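Local coordinates for protein pterin-4-alpha-carbinolamine dehydratase MoaB2 (Mycobacterium marinum, PDB 3RFQ) that probably takes part in molybdenum cofactor biosynthesis, with a fold of the MogA/MoaB family that is expected to bind molybdopterin or a related pterin, at residues L131-I136 with V163-A168; E56-A61 with L92-G97; R117-I122 with S150-N155; L34-D39 with N80-A85. All coordinates share one frame; numbering follows the deposited sequence.

Overall arrangement
Contacts 2, 3 and 4 share one MogA/MoaB-type sheet, and contact 1 joins the turn that ends helix 120-132 to helix 160-180. Strand 92-96 lies between strands 31-38 and 151-156. V93 N of this strand and L152 O, 2.7 Å apart in a probable hydrogen bond, tie contact 2 to contact 3, while V96 N and V36 O at 2.8 Å tie it to contact 4. Contact 1 reaches contact 2 through M167 CE, 3.6 Å from L58 CD2. Contacts 1 and 4, centres 22 Å apart, lie on opposite sides of the chain's centre. D165 of contact 1 binds the sodium ion; the side chain of I122 in contact 3 is about 13 Å from it.

Contact 1: L131-I136 with V163-A168; sequences LSAGII and VRDGMA. With NA (sodium ion), chain F.
I135 packs on D165 where a Schellman motif, centred on G134 with its positive phi, ends helix 120-132 and turns the chain past helix 160-180. One of the motif's two bonds back into the last turn runs from G134 N to L131 O, 3.1 Å. On D165, CB meets the methyl I135 CD1 at 3.5 Å, and CG is still only 3.9 Å from that methyl. Beyond CG the two oxygens part: OD1 binds the sodium ion at 2.9 Å, a long bond for this metal, whereas OD2 stands 4.1 Å from I135 CD1. With CG anti to the backbone N (chi1 -171°), the carboxylate leaves its helix on the side of the ion, and the two side chains pass each other at a slant. I135 therefore covers the aliphatic root of a metal ligand. A133 adds a looser apolar neighbour beside the carboxylate. S129 OG of the same chain, together with D165 OD1 and S129 OG of the second subunit, completes the protein part of the site, so the ion sits at a subunit interface. Four waters fill the remaining positions; the one 2.4 Å from the sodium ion also gives a weak 3.4 Å bond to D165 O.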
loop_
_atom_site.group_PDB
_atom_site.type_symbol
_atom_site.label_atom_id
_atom_site.label_comp_id
_atom_site.label_asym_id
_atom_site.label_seq_id
_atom_site.Cartn_x
_atom_site.Cartn_y
_atom_site.Cartn_z
ATOM N N LEU C 131 3.821 5.760 7.292
ATOM C CA LEU C 131 4.717 6.115 6.219
ATOM C C LEU C 131 3.960 6.826 5.084
ATOM O O LEU C 131 4.392 7.892 4.664
ATOM C CB LEU C 131 5.422 4.865 5.716
ATOM C CG LEU C 131 6.851 5.096 5.242
ATOM C CD1 LEU C 131 7.709 5.591 6.414
ATOM C CD2 LEU C 131 7.404 3.813 4.694
ATOM N N SER C 132 2.830 6.282 4.611
ATOM C CA SER C 132 2.086 6.976 3.528
ATOM C C SER C 132 1.434 8.312 3.893
ATOM O O SER C 132 1.270 9.157 3.019
ATOM C CB SER C 132 1.120 6.084 2.733
ATOM O OG SER C 132 0.695 4.992 3.486
ATOM N N ALA C 133 1.110 8.503 5.174
ATOM C CA ALA C 133 0.666 9.790 5.684
ATOM C C ALA C 133 1.800 10.772 6.026
ATOM O O ALA C 133 1.521 11.859 6.509
ATOM C CB ALA C 133 -0.271 9.588 6.914
ATOM N N GLY C 134 3.064 10.414 5.752
ATOM C CA GLY C 134 4.221 11.276 6.079
ATOM C C GLY C 134 4.483 11.482 7.574
ATOM O O GLY C 134 5.058 12.488 7.982
ATOM N N ILE C 135 4.034 10.540 8.392
ATOM C CA ILE C 135 4.231 10.583 9.825
ATOM C C ILE C 135 5.444 9.696 10.113
ATOM O O ILE C 135 5.333 8.472 10.180
ATOM C CB ILE C 135 2.950 10.067 10.554
ATOM C CG1 ILE C 135 1.720 10.847 10.053
ATOM C CG2 ILE C 135 3.105 10.187 12.092
ATOM C CD1 ILE C 135 0.392 10.168 10.391
ATOM N N ILE C 136 6.618 10.317 10.192
ATOM C CA ILE C 136 7.862 9.555 10.153
ATOM C C ILE C 136 8.110 8.812 11.463
ATOM O O ILE C 136 8.599 7.702 11.417
ATOM C CB ILE C 136 9.094 10.384 9.736
ATOM C CG1 ILE C 136 8.809 11.228 8.493
ATOM C CG2 ILE C 136 10.303 9.466 9.355
ATOM C CD1 ILE C 136 8.376 10.412 7.228
ATOM N N VAL C 163 -0.301 9.228 17.161
ATOM C CA VAL C 163 -1.383 8.759 18.001
ATOM C C VAL C 163 -2.677 8.690 17.185
ATOM O O VAL C 163 -3.383 7.674 17.194
ATOM C CB VAL C 163 -1.600 9.702 19.221
ATOM C CG1 VAL C 163 -2.920 9.359 19.910
ATOM C CG2 VAL C 163 -0.423 9.594 20.179
ATOM N N ARG C 164 -2.979 9.751 16.458
ATOM C CA ARG C 164 -4.235 9.743 15.731
ATOM C C ARG C 164 -4.239 8.628 14.658
ATOM O O ARG C 164 -5.204 7.836 14.544
ATOM C CB ARG C 164 -4.462 11.102 15.071
ATOM C CG ARG C 164 -4.782 12.216 16.030
ATOM C CD ARG C 164 -5.180 13.460 15.250
ATOM N NE ARG C 164 -5.466 14.598 16.124
ATOM C CZ ARG C 164 -6.573 14.756 16.851
ATOM N NH1 ARG C 164 -7.530 13.825 16.859
ATOM N NH2 ARG C 164 -6.714 15.848 17.587
ATOM N N ASP C 165 -3.179 8.596 13.852
ATOM C CA ASP C 165 -3.125 7.655 12.742
ATOM C C ASP C 165 -3.017 6.199 13.232
ATOM O O ASP C 165 -3.679 5.319 12.673
ATOM C CB ASP C 165 -2.016 8.017 11.758
ATOM C CG ASP C 165 -2.080 7.197 10.487
ATOM O OD1 ASP C 165 -3.028 7.381 9.687
ATOM O OD2 ASP C 165 -1.174 6.366 10.268
ATOM N N GLY C 166 -2.211 5.963 14.275
ATOM C CA GLY C 166 -2.104 4.650 14.909
ATOM C C GLY C 166 -3.443 4.110 15.355
ATOM O O GLY C 166 -3.746 2.946 15.129
ATOM N N MET C 167 -4.259 4.952 15.986
ATOM C CA MET C 167 -5.575 4.541 16.483
ATOM C C MET C 167 -6.546 4.244 15.344
ATOM O O MET C 167 -7.331 3.310 15.449
ATOM C CB MET C 167 -6.176 5.601 17.435
ATOM C CG MET C 167 -5.492 5.711 18.812
ATOM S SD MET C 167 -5.409 4.159 19.754
ATOM C CE MET C 167 -7.145 3.752 19.954
ATOM N N ALA C 168 -6.503 5.035 14.263
ATOM C CA ALA C 168 -7.342 4.783 13.079
ATOM C C ALA C 168 -7.076 3.370 12.515
ATOM O O ALA C 168 -7.999 2.633 12.121
ATOM C CB ALA C 168 -7.067 5.839 11.992
HETATM NA NA NA F . -4.038 5.916 7.434
HETATM O O HOH W 1 -4.740 4.876 9.493
HETATM O O HOH W 2 -4.800 3.345 6.647
HETATM O O HOH W 3 -4.365 8.189 7.088
HETATM O O HOH W 4 -2.009 6.425 5.753
#

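Contact 2: E56-A61 with L92-G97; sequences ELLTEA and LVVSVG
The backbone bond from A61 N to L57 O, 3.1 Å long, closes the final turn of helix 51-60 around L58, the residue that carries this helix across to L92 and V94 of strand 92-96. A matching 3.1 Å bond from E60 N to E56 O holds the overlapping turn one residue earlier. No hydrogen bond crosses between the segments; the contact is wholly apolar. A single methyl, L58 CD2, does the work from the helix side, lying 3.6 Å from L92 CD2 and 4.1 Å from V94 CG2. L58 places CG beside its backbone N and anti to its carbonyl carbon (chi1 -78°); chi2 of 173° sets CD1 anti to CA, and the other branch, CD2, touches the strand. The two leucines cross at a slant, while L58 and V94 run past one another in opposite senses. L92 and V94, two positions apart, point to the same face of the sheet and receive the methyl between them. All three residues are buried. A33 and V35 of strand 31-38, V65 of strand 63-71 and M167 of helix 160-180 also touch L58. On the outer side of the helix, E56 and E60 form salt bridges with R164 of the second subunit. A helix laid by its leucine over parallel central strands is the layering of a three-layer alpha/beta/alpha fold, here that of the MogA/MoaB family.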
loop_
_atom_site.group_PDB
_atom_site.type_symbol
_atom_site.label_atom_id
_atom_site.label_comp_id
_atom_site.label_asym_id
_atom_site.label_seq_id
_atom_site.Cartn_x
_atom_site.Cartn_y
_atom_site.Cartn_z
ATOM N N GLU C 56 -10.179 9.678 24.457
ATOM C CA GLU C 56 -11.235 10.035 23.527
ATOM C C GLU C 56 -11.382 9.023 22.388
ATOM O O GLU C 56 -12.496 8.599 22.077
ATOM C CB GLU C 56 -11.000 11.441 22.952
ATOM C CG GLU C 56 -12.058 11.881 21.940
ATOM C CD GLU C 56 -11.578 13.004 20.983
ATOM O OE1 GLU C 56 -10.508 13.610 21.201
ATOM O OE2 GLU C 56 -12.300 13.308 20.021
ATOM N N LEU C 57 -10.261 8.649 21.779
ATOM C CA LEU C 57 -10.236 7.709 20.650
ATOM C C LEU C 57 -10.593 6.274 21.066
ATOM O O LEU C 57 -11.329 5.589 20.358
ATOM C CB LEU C 57 -8.872 7.756 19.936
ATOM C CG LEU C 57 -8.501 9.153 19.387
ATOM C CD1 LEU C 57 -7.055 9.199 18.840
ATOM C CD2 LEU C 57 -9.458 9.616 18.297
ATOM N N LEU C 58 -10.083 5.823 22.210
ATOM C CA LEU C 58 -10.473 4.526 22.749
ATOM C C LEU C 58 -11.997 4.474 23.030
ATOM O O LEU C 58 -12.671 3.527 22.643
ATOM C CB LEU C 58 -9.686 4.231 24.020
ATOM C CG LEU C 58 -8.234 3.756 23.833
ATOM C CD1 LEU C 58 -7.558 3.665 25.177
ATOM C CD2 LEU C 58 -8.189 2.404 23.141
ATOM N N THR C 59 -12.531 5.519 23.656
ATOM C CA THR C 59 -13.934 5.560 24.013
ATOM C C THR C 59 -14.829 5.548 22.769
ATOM O O THR C 59 -15.898 4.934 22.757
ATOM C CB THR C 59 -14.203 6.798 24.837
ATOM O OG1 THR C 59 -13.397 6.750 26.025
ATOM C CG2 THR C 59 -15.718 6.925 25.209
ATOM N N GLU C 60 -14.384 6.227 21.717
ATOM C CA GLU C 60 -15.138 6.318 20.468
ATOM C C GLU C 60 -15.173 4.963 19.738
ATOM O O GLU C 60 -16.147 4.622 19.085
ATOM C CB GLU C 60 -14.522 7.430 19.611
ATOM C CG GLU C 60 -15.154 7.646 18.249
ATOM C CD GLU C 60 -14.396 8.729 17.457
ATOM O OE1 GLU C 60 -14.631 9.922 17.741
ATOM O OE2 GLU C 60 -13.576 8.385 16.563
ATOM N N ALA C 61 -14.093 4.198 19.873
ATOM C CA ALA C 61 -14.020 2.831 19.365
ATOM C C ALA C 61 -14.762 1.784 20.245
ATOM O O ALA C 61 -14.730 0.606 19.944
ATOM C CB ALA C 61 -12.561 2.443 19.214
ATOM N N LEU C 92 -7.161 -4.078 26.563
ATOM C CA LEU C 92 -6.306 -3.329 25.635
ATOM C C LEU C 92 -5.465 -2.299 26.366
ATOM O O LEU C 92 -6.003 -1.407 27.030
ATOM C CB LEU C 92 -7.147 -2.620 24.568
ATOM C CG LEU C 92 -6.377 -1.691 23.597
ATOM C CD1 LEU C 92 -5.202 -2.414 22.900
ATOM C CD2 LEU C 92 -7.282 -1.051 22.560
ATOM N N VAL C 93 -4.150 -2.428 26.260
ATOM C CA VAL C 93 -3.250 -1.366 26.687
ATOM C C VAL C 93 -2.648 -0.664 25.454
ATOM O O VAL C 93 -2.042 -1.312 24.611
ATOM C CB VAL C 93 -2.120 -1.884 27.614
ATOM C CG1 VAL C 93 -1.175 -0.703 28.060
ATOM C CG2 VAL C 93 -2.706 -2.575 28.835
ATOM N N VAL C 94 -2.814 0.655 25.373
ATOM C CA VAL C 94 -2.145 1.447 24.354
ATOM C C VAL C 94 -1.133 2.300 25.116
ATOM O O VAL C 94 -1.526 3.055 26.001
ATOM C CB VAL C 94 -3.171 2.339 23.590
ATOM C CG1 VAL C 94 -2.490 3.226 22.581
ATOM C CG2 VAL C 94 -4.235 1.483 22.892
ATOM N N SER C 95 0.167 2.144 24.828
ATOM C CA SER C 95 1.197 3.055 25.362
ATOM C C SER C 95 1.526 4.112 24.298
ATOM O O SER C 95 1.354 3.866 23.114
ATOM C CB SER C 95 2.469 2.285 25.762
ATOM O OG SER C 95 3.136 1.725 24.630
ATOM N N VAL C 96 1.993 5.281 24.725
ATOM C CA VAL C 96 2.328 6.358 23.821
ATOM C C VAL C 96 3.724 6.866 24.170
ATOM O O VAL C 96 3.991 7.288 25.329
ATOM C CB VAL C 96 1.260 7.497 23.891
ATOM C CG1 VAL C 96 1.791 8.813 23.342
ATOM C CG2 VAL C 96 0.081 7.115 23.075
ATOM N N GLY C 97 4.625 6.816 23.188
ATOM C CA GLY C 97 5.999 7.315 23.409
ATOM C C GLY C 97 7.066 6.238 23.638
ATOM O O GLY C 97 6.751 5.050 23.916
#

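Contact 3: R117-I122 with S150-N155; sequences REILGI and STLVVN
Where short strand 117-118 gives way to helix 120-132, I119 and I122 fold over L152 and V154 of strand 151-156, forming part of one alpha-to-sheet interface in this MogA/MoaB-type alpha/beta fold. The 3.1 Å bond from I122 N to I119 O spans the turn that leads into helix 120-132, and the CB atoms of both isoleucines point toward the strand. L152 CD1 is the shared point: it lies 3.9 Å from I119 CD1 and, at the same distance, 3.9 Å from I122 CD1. L152 reaches these methyls although its CB does not aim straight at the other segment, because CG is swung anti to the backbone N (chi1 172°) and the tip turns in from there. I119 meets it nearly at a right angle, whereas I122 runs aslant to it. The two branches of I122 divide the strand between them. CD1 takes L152, and CG2 meets V154 CG1 at 4.2 Å, those two side chains crossing roughly perpendicular. All four residues are buried, and since no hydrogen bond links the segments, apolar packing alone joins them here. Helix 160-180 lies against the same cluster, with I177 touching I119, I122 and L152, and L173 touching I122. V147 and A145 of antiparallel strand 145-148 adjoin the isoleucines, while L140 of the fifth subunit packs on both of them.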
loop_
_atom_site.group_PDB
_atom_site.type_symbol
_atom_site.label_atom_id
_atom_site.label_comp_id
_atom_site.label_asym_id
_atom_site.label_seq_id
_atom_site.Cartn_x
_atom_site.Cartn_y
_atom_site.Cartn_z
ATOM N N ARG C 117 3.087 -13.514 23.112
ATOM C CA ARG C 117 3.335 -13.626 21.692
ATOM C C ARG C 117 3.081 -12.300 20.972
ATOM O O ARG C 117 2.344 -11.437 21.454
ATOM C CB ARG C 117 2.534 -14.795 21.087
ATOM C CG ARG C 117 1.036 -14.679 21.191
ATOM C CD ARG C 117 0.415 -16.062 21.353
ATOM N NE ARG C 117 -1.018 -15.917 21.617
ATOM C CZ ARG C 117 -1.585 -15.889 22.831
ATOM N NH1 ARG C 117 -0.844 -16.022 23.934
ATOM N NH2 ARG C 117 -2.904 -15.737 22.943
ATOM N N GLU C 118 3.731 -12.142 19.834
ATOM C CA GLU C 118 3.661 -10.919 19.064
ATOM C C GLU C 118 2.661 -11.043 17.936
ATOM O O GLU C 118 2.497 -12.114 17.380
ATOM C CB GLU C 118 5.043 -10.572 18.522
ATOM C CG GLU C 118 5.836 -9.812 19.562
ATOM C CD GLU C 118 7.197 -9.366 19.089
ATOM O OE1 GLU C 118 7.274 -8.552 18.128
ATOM O OE2 GLU C 118 8.181 -9.830 19.720
ATOM N N ILE C 119 1.996 -9.939 17.627
ATOM C CA ILE C 119 1.096 -9.871 16.481
ATOM C C ILE C 119 1.728 -8.886 15.498
ATOM O O ILE C 119 1.384 -7.685 15.479
ATOM C CB ILE C 119 -0.355 -9.426 16.917
ATOM C CG1 ILE C 119 -0.911 -10.388 17.975
ATOM C CG2 ILE C 119 -1.330 -9.407 15.719
ATOM C CD1 ILE C 119 -2.170 -9.852 18.699
ATOM N N LEU C 120 2.671 -9.392 14.697
ATOM C CA LEU C 120 3.462 -8.571 13.772
ATOM C C LEU C 120 2.607 -7.684 12.865
ATOM O O LEU C 120 3.010 -6.569 12.542
ATOM C CB LEU C 120 4.441 -9.438 12.929
ATOM C CG LEU C 120 5.531 -10.223 13.679
ATOM C CD1 LEU C 120 6.513 -10.988 12.741
ATOM C CD2 LEU C 120 6.320 -9.322 14.628
ATOM N N GLY C 121 1.431 -8.181 12.465
ATOM C CA GLY C 121 0.592 -7.467 11.531
ATOM C C GLY C 121 0.081 -6.117 12.016
ATOM O O GLY C 121 -0.175 -5.220 11.203
ATOM N N ILE C 122 -0.075 -5.963 13.325
ATOM C CA ILE C 122 -0.510 -4.697 13.881
ATOM C C ILE C 122 0.582 -3.644 13.717
ATOM O O ILE C 122 0.329 -2.580 13.148
ATOM C CB ILE C 122 -0.971 -4.811 15.370
ATOM C CG1 ILE C 122 -2.313 -5.551 15.471
ATOM C CG2 ILE C 122 -1.115 -3.409 16.010
ATOM C CD1 ILE C 122 -2.668 -5.995 16.899
ATOM N N SER C 150 -4.267 -12.318 28.835
ATOM C CA SER C 150 -5.425 -12.051 27.984
ATOM C C SER C 150 -5.509 -10.584 27.530
ATOM O O SER C 150 -6.553 -10.121 27.060
ATOM C CB SER C 150 -6.710 -12.469 28.708
ATOM O OG SER C 150 -6.717 -13.876 28.838
ATOM N N THR C 151 -4.393 -9.873 27.651
ATOM C CA THR C 151 -4.357 -8.461 27.344
ATOM C C THR C 151 -3.613 -8.171 26.058
ATOM O O THR C 151 -2.455 -8.575 25.899
ATOM C CB THR C 151 -3.691 -7.662 28.492
ATOM O OG1 THR C 151 -4.437 -7.862 29.709
ATOM C CG2 THR C 151 -3.641 -6.160 28.158
ATOM N N LEU C 152 -4.271 -7.440 25.162
ATOM C CA LEU C 152 -3.618 -6.900 23.962
ATOM C C LEU C 152 -2.876 -5.597 24.315
ATOM O O LEU C 152 -3.465 -4.699 24.898
ATOM C CB LEU C 152 -4.649 -6.684 22.822
ATOM C CG LEU C 152 -4.169 -5.937 21.555
ATOM C CD1 LEU C 152 -3.045 -6.674 20.759
ATOM C CD2 LEU C 152 -5.359 -5.592 20.632
ATOM N N VAL C 153 -1.589 -5.511 23.977
ATOM C CA VAL C 153 -0.759 -4.326 24.260
ATOM C C VAL C 153 -0.201 -3.816 22.936
ATOM O O VAL C 153 0.369 -4.581 22.170
ATOM C CB VAL C 153 0.459 -4.698 25.139
ATOM C CG1 VAL C 153 1.389 -3.479 25.409
ATOM C CG2 VAL C 153 0.008 -5.390 26.448
ATOM N N VAL C 154 -0.367 -2.529 22.681
ATOM C CA VAL C 154 0.102 -1.895 21.441
ATOM C C VAL C 154 0.920 -0.662 21.795
ATOM O O VAL C 154 0.461 0.156 22.579
ATOM C CB VAL C 154 -1.117 -1.530 20.526
ATOM C CG1 VAL C 154 -0.648 -0.821 19.222
ATOM C CG2 VAL C 154 -1.922 -2.826 20.192
ATOM N N ASN C 155 2.150 -0.551 21.296
ATOM C CA ASN C 155 2.971 0.635 21.551
ATOM C C ASN C 155 2.806 1.574 20.379
ATOM O O ASN C 155 3.074 1.195 19.234
ATOM C CB ASN C 155 4.475 0.325 21.627
ATOM C CG ASN C 155 4.862 -0.784 22.625
ATOM O OD1 ASN C 155 5.736 -1.575 22.297
ATOM N ND2 ASN C 155 4.285 -0.806 23.846
#

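Contact 4: L34-D39 with N80-A85; sequences LVVVVD and NALNTA
L34 and V36 direct their CB atoms at helix 80-85, and A81 and A85 direct theirs back, so the contact is made by facing side chains. The axes of strand 34-38 and helix 80-85 run antiparallel at 176°, 9.9 Å apart at closest approach. L34 holds CG anti to its backbone N (chi1 -179°), and from there CD2 reaches A85 CB at 3.6 Å, the closest touch. V36 splits its two branches between neighbours one residue apart. CG1 faces A81 CB and CG2 faces L82 CD2, each pair 4.4 Å apart, which makes this end looser. L82 does not aim its CB at the strand, and only its methyl end arrives there. Within the helix, N80 O accepts two bonds from one residue: T84 N at 3.1 Å and T84 OG1 at 3.0 Å, coming from opposite faces of the carbonyl plane. Helix 75-87 is the connection of a beta-alpha-beta crossover from strand 63-71 to strand 92-96, and it passes over strand 31-38, which lies between those two in the sheet. V93 of strand 92-96 touches V36, L82 and A85; T111 and I114 of helix 107-114 touch L82, while helix 51-60 packs on V35.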
loop_
_atom_site.group_PDB
_atom_site.type_symbol
_atom_site.label_atom_id
_atom_site.label_comp_id
_atom_site.label_asym_id
_atom_site.label_seq_id
_atom_site.Cartn_x
_atom_site.Cartn_y
_atom_site.Cartn_z
ATOM N N LEU C 34 -6.585 0.691 29.006
ATOM C CA LEU C 34 -5.723 1.571 29.798
ATOM C C LEU C 34 -4.748 2.256 28.852
ATOM O O LEU C 34 -4.255 1.631 27.911
ATOM C CB LEU C 34 -4.923 0.761 30.831
ATOM C CG LEU C 34 -3.992 1.574 31.752
ATOM C CD1 LEU C 34 -4.792 2.208 32.887
ATOM C CD2 LEU C 34 -2.855 0.711 32.341
ATOM N N VAL C 35 -4.487 3.531 29.108
ATOM C CA VAL C 35 -3.480 4.294 28.371
ATOM C C VAL C 35 -2.226 4.449 29.234
ATOM O O VAL C 35 -2.317 4.785 30.401
ATOM C CB VAL C 35 -3.984 5.712 28.042
ATOM C CG1 VAL C 35 -2.956 6.472 27.192
ATOM C CG2 VAL C 35 -5.383 5.655 27.349
ATOM N N VAL C 36 -1.063 4.167 28.660
ATOM C CA VAL C 36 0.215 4.370 29.343
ATOM C C VAL C 36 0.991 5.427 28.574
ATOM O O VAL C 36 1.391 5.180 27.447
ATOM C CB VAL C 36 1.042 3.062 29.434
ATOM C CG1 VAL C 36 2.424 3.324 30.087
ATOM C CG2 VAL C 36 0.278 2.032 30.207
ATOM N N VAL C 37 1.181 6.599 29.179
ATOM C CA VAL C 37 1.982 7.660 28.584
ATOM C C VAL C 37 3.432 7.571 29.057
ATOM O O VAL C 37 3.720 7.742 30.238
ATOM C CB VAL C 37 1.382 9.067 28.858
ATOM C CG1 VAL C 37 2.306 10.182 28.329
ATOM C CG2 VAL C 37 -0.020 9.166 28.229
ATOM N N VAL C 38 4.333 7.273 28.121
ATOM C CA VAL C 38 5.749 7.192 28.395
ATOM C C VAL C 38 6.342 8.514 28.026
ATOM O O VAL C 38 6.551 8.807 26.851
ATOM C CB VAL C 38 6.443 6.105 27.565
ATOM C CG1 VAL C 38 7.909 5.968 28.001
ATOM C CG2 VAL C 38 5.723 4.790 27.698
ATOM N N ASP C 39 6.617 9.322 29.038
ATOM C CA ASP C 39 7.195 10.626 28.827
ATOM C C ASP C 39 7.735 11.165 30.151
ATOM O O ASP C 39 7.029 11.174 31.167
ATOM C CB ASP C 39 6.154 11.582 28.230
ATOM C CG ASP C 39 6.745 12.953 27.903
ATOM O OD1 ASP C 39 7.523 13.072 26.921
ATOM O OD2 ASP C 39 6.435 13.910 28.640
ATOM N N ASN C 80 6.582 -2.333 34.834
ATOM C CA ASN C 80 5.658 -2.419 35.967
ATOM C C ASN C 80 4.255 -1.911 35.646
ATOM O O ASN C 80 3.280 -2.500 36.109
ATOM C CB ASN C 80 6.203 -1.699 37.202
ATOM C CG ASN C 80 7.333 -2.466 37.875
ATOM O OD1 ASN C 80 7.811 -3.488 37.361
ATOM N ND2 ASN C 80 7.776 -1.971 39.041
ATOM N N ALA C 81 4.147 -0.818 34.894
ATOM C CA ALA C 81 2.835 -0.300 34.530
ATOM C C ALA C 81 2.079 -1.315 33.658
ATOM O O ALA C 81 0.872 -1.506 33.820
ATOM C CB ALA C 81 2.958 1.035 33.819
ATOM N N LEU C 82 2.794 -1.973 32.750
ATOM C CA LEU C 82 2.170 -2.945 31.865
ATOM C C LEU C 82 1.745 -4.198 32.591
ATOM O O LEU C 82 0.654 -4.715 32.311
ATOM C CB LEU C 82 3.070 -3.313 30.683
ATOM C CG LEU C 82 3.515 -2.171 29.773
ATOM C CD1 LEU C 82 4.647 -2.669 28.866
ATOM C CD2 LEU C 82 2.334 -1.616 28.981
ATOM N N ASN C 83 2.590 -4.691 33.501
ATOM C CA ASN C 83 2.299 -5.906 34.263
ATOM C C ASN C 83 1.053 -5.723 35.136
ATOM O O ASN C 83 0.197 -6.611 35.221
ATOM C CB ASN C 83 3.489 -6.326 35.134
ATOM C CG ASN C 83 4.515 -7.210 34.388
ATOM O OD1 ASN C 83 4.185 -7.912 33.422
ATOM N ND2 ASN C 83 5.764 -7.202 34.872
ATOM N N THR C 84 0.962 -4.563 35.782
ATOM C CA THR C 84 -0.188 -4.212 36.611
ATOM C C THR C 84 -1.479 -4.261 35.778
ATOM O O THR C 84 -2.470 -4.871 36.206
ATOM C CB THR C 84 0.015 -2.819 37.259
ATOM O OG1 THR C 84 1.136 -2.898 38.135
ATOM C CG2 THR C 84 -1.201 -2.376 38.058
ATOM N N ALA C 85 -1.453 -3.662 34.585
ATOM C CA ALA C 85 -2.621 -3.710 33.697
ATOM C C ALA C 85 -2.979 -5.145 33.295
ATOM O O ALA C 85 -4.152 -5.535 33.334
ATOM C CB ALA C 85 -2.428 -2.840 32.482
#